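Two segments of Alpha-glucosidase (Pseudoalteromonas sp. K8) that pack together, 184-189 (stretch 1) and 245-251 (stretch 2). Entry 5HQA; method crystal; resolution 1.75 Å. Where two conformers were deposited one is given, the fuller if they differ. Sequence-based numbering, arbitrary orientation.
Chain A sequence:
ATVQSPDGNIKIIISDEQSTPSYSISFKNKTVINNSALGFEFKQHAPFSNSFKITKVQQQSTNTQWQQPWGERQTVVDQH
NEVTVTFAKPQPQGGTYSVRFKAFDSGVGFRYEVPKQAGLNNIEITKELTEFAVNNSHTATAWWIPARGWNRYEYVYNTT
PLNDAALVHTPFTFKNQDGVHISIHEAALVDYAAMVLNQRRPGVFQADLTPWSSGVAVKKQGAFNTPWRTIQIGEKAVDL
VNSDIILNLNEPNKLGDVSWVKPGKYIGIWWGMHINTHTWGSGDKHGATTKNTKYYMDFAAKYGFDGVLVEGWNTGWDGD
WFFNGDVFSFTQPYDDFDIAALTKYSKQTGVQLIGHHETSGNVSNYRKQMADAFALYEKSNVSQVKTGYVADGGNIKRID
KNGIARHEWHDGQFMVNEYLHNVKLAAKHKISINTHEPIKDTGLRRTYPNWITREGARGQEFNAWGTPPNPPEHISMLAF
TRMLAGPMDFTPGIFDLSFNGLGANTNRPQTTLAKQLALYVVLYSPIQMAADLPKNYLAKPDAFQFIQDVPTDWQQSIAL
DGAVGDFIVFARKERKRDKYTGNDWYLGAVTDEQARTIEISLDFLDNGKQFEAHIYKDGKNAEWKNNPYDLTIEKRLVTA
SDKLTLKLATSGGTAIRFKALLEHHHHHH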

# COMPACT_ATOMS: atom_id res chain seq x y z
N ILE A 184 1.36 7.47 -12.09
CA ILE A 184 -0.09 7.63 -12.26
C ILE A 184 -0.79 6.70 -11.27
O ILE A 184 -0.42 5.53 -11.15
N HIS A 185 -1.80 7.23 -10.58
CA HIS A 185 -2.52 6.44 -9.59
C HIS A 185 -3.90 7.08 -9.43
O HIS A 185 -4.34 7.83 -10.31
N GLU A 186 -4.59 6.78 -8.34
CA GLU A 186 -5.87 7.42 -8.07
C GLU A 186 -6.05 7.55 -6.56
O GLU A 186 -5.35 6.90 -5.77
N ALA A 187 -6.97 8.42 -6.16
CA ALA A 187 -7.20 8.67 -4.75
C ALA A 187 -8.69 8.67 -4.45
O ALA A 187 -9.50 9.11 -5.27
N ALA A 188 -9.03 8.17 -3.25
CA ALA A 188 -10.41 8.13 -2.75
C ALA A 188 -11.30 7.28 -3.66
O ALA A 188 -12.33 7.73 -4.18
N LEU A 189 -10.90 6.02 -3.84
CA LEU A 189 -11.65 5.09 -4.68
C LEU A 189 -12.84 4.59 -3.87
O LEU A 189 -12.71 3.65 -3.07
N ILE A 245 0.34 13.76 -1.79
CA ILE A 245 -0.79 14.09 -2.64
C ILE A 245 -1.93 13.09 -2.46
O ILE A 245 -3.11 13.47 -2.44
N ILE A 246 -1.61 11.80 -2.28
CA ILE A 246 -2.69 10.81 -2.15
C ILE A 246 -3.53 11.09 -0.91
O ILE A 246 -4.76 11.14 -0.98
N LEU A 247 -2.88 11.29 0.24
CA LEU A 247 -3.63 11.63 1.45
C LEU A 247 -4.39 12.93 1.28
O LEU A 247 -5.54 13.05 1.72
N ASN A 248 -3.76 13.94 0.68
CA ASN A 248 -4.39 15.26 0.58
C ASN A 248 -5.64 15.25 -0.27
O ASN A 248 -6.48 16.15 -0.14
N LEU A 249 -5.80 14.26 -1.14
CA LEU A 249 -6.97 14.20 -1.99
C LEU A 249 -8.12 13.42 -1.36
O LEU A 249 -9.19 13.33 -1.96
N ASN A 250 -7.93 12.87 -0.17
CA ASN A 250 -9.00 12.14 0.50
C ASN A 250 -9.75 13.03 1.49
O ASN A 250 -9.24 14.06 1.95
N GLU A 251 -10.98 12.62 1.79
CA GLU A 251 -11.81 13.35 2.74
C GLU A 251 -11.24 13.21 4.15
O GLU A 251 -10.62 12.20 4.48

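No hydrogen bond joins the two stretches, although one side of the contact is the end of a β-strand and the other a helical segment and the residues that follow it; the segments are held against each other by van der Waals packing around two alanines. The amide nitrogen of Asn 250 instead bonds within its own segment. Its ND2 donates to Ile 246 O at 2.8 Å, with an N-H...acceptor angle of 145°, and ND2 also has a partner elsewhere in the structure.

Ala 187, the last residue of the strand, lies at the heart of the packing. Its CA-to-CB bond points toward the second stretch, and the methyl meets three residues there: CB is 3.7 Å from Leu 249 CB, 3.9 Å from Asn 250 ND2 and 4.0 Å from Ile 246 O. It therefore sits beside the hydrogen bond that Asn 250 makes to Ile 246, touching both donor and acceptor. A looser apolar contact links Ala 187 CB to Ile 246 CG2 at 4.4 Å. Leu 249 also points toward the strand, in an m,t rotamer, and it is CB that makes the close approach to Ala 187.

The CA-to-CB bond of Ile 246 runs sideways to stretch 1, but with an m,m rotamer the end of the side chain comes nearer. There CD1 approaches His 185 CD2 at 3.9 Å and lies at the edge of the imidazole, near the ring plane, so the contact is not a packing of methyl on ring face. His 185 points toward the helix with chi1 t, while its ND1 and NE2 are both hydrogen-bonded elsewhere in the structure. The same Ile 246 CD1 lies 4.1 Å from Glu 186 O, a carbonyl that this contact buries and that has no hydrogen-bonding partner in the model. The Glu 186 side chain, with chi1 p and chi2 t, starts away from the helix, and its carboxylate is satisfied elsewhere.

Past the strand, Ala 188 adopts positive backbone angles (phi 61°, psi 57°), and its CB, like that of Ala 187, points toward stretch 2. Asn 250 starts sideways, with chi1 at -83° (m), yet its amide reaches this turn: OD1 is 3.3 Å from Ala 188 CA and 3.4 Å from Ala 188 CB. These are close contacts with carbon, not hydrogen bonds. The Asn 250 amide thus presents its oxygen to Ala 188 while its nitrogen stays with the Ile 246 carbonyl.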

# COMPACT_ATOMS: atom_id res chain seq x y z
CB ILE A 184 -0.51 7.32 -13.71
CG1 ILE A 184 0.22 8.27 -14.66
CG2 ILE A 184 -2.04 7.44 -13.88
CD1 ILE A 184 0.06 7.89 -16.11
CB HIS A 185 -1.69 6.37 -8.30
CG HIS A 185 -2.22 5.43 -7.26
ND1 HIS A 185 -2.58 4.13 -7.54
CD2 HIS A 185 -2.43 5.60 -5.93
CE1 HIS A 185 -3.00 3.54 -6.43
NE2 HIS A 185 -2.92 4.42 -5.44
CB GLU A 186 -7.03 6.66 -8.73
CG GLU A 186 -7.09 5.18 -8.47
CD GLU A 186 -8.28 4.53 -9.19
OE1 GLU A 186 -8.18 3.33 -9.54
OE2 GLU A 186 -9.31 5.20 -9.41
CB ALA A 187 -6.57 10.01 -4.32
CB ALA A 188 -10.98 9.55 -2.58
CB LEU A 189 -10.76 3.96 -5.16
CG LEU A 189 -11.43 2.83 -5.95
CD1 LEU A 189 -12.17 3.35 -7.18
CD2 LEU A 189 -10.37 1.80 -6.36
CB ILE A 245 -0.34 14.21 -4.11
CG1 ILE A 245 -1.47 14.76 -4.98
CG2 ILE A 245 0.16 12.86 -4.65
CD1 ILE A 245 -1.01 15.08 -6.38
CB ILE A 246 -2.12 9.38 -2.13
CG1 ILE A 246 -1.38 9.06 -3.44
CG2 ILE A 246 -3.25 8.37 -1.91
CD1 ILE A 246 -2.23 9.26 -4.70
CB LEU A 247 -2.70 11.73 2.65
CG LEU A 247 -2.15 10.42 3.22
CD1 LEU A 247 -1.11 10.76 4.28
CD2 LEU A 247 -3.27 9.58 3.81
CB ASN A 248 -3.40 16.29 0.03
CG ASN A 248 -2.58 16.93 1.13
OD1 ASN A 248 -3.07 17.13 2.24
ND2 ASN A 248 -1.33 17.26 0.83
CB LEU A 249 -6.61 13.60 -3.35
CG LEU A 249 -5.72 14.52 -4.19
CD1 LEU A 249 -5.35 13.82 -5.48
CD2 LEU A 249 -6.43 15.85 -4.49
CB ASN A 250 -8.43 10.92 1.23
CG ASN A 250 -8.27 9.75 0.30
OD1 ASN A 250 -9.16 8.91 0.19
ND2 ASN A 250 -7.15 9.71 -0.43
CB GLU A 251 -13.25 12.84 2.72
CG GLU A 251 -13.96 12.99 1.39
CD GLU A 251 -15.44 12.64 1.49
OE1 GLU A 251 -16.22 13.46 2.01
OE2 GLU A 251 -15.81 11.53 1.07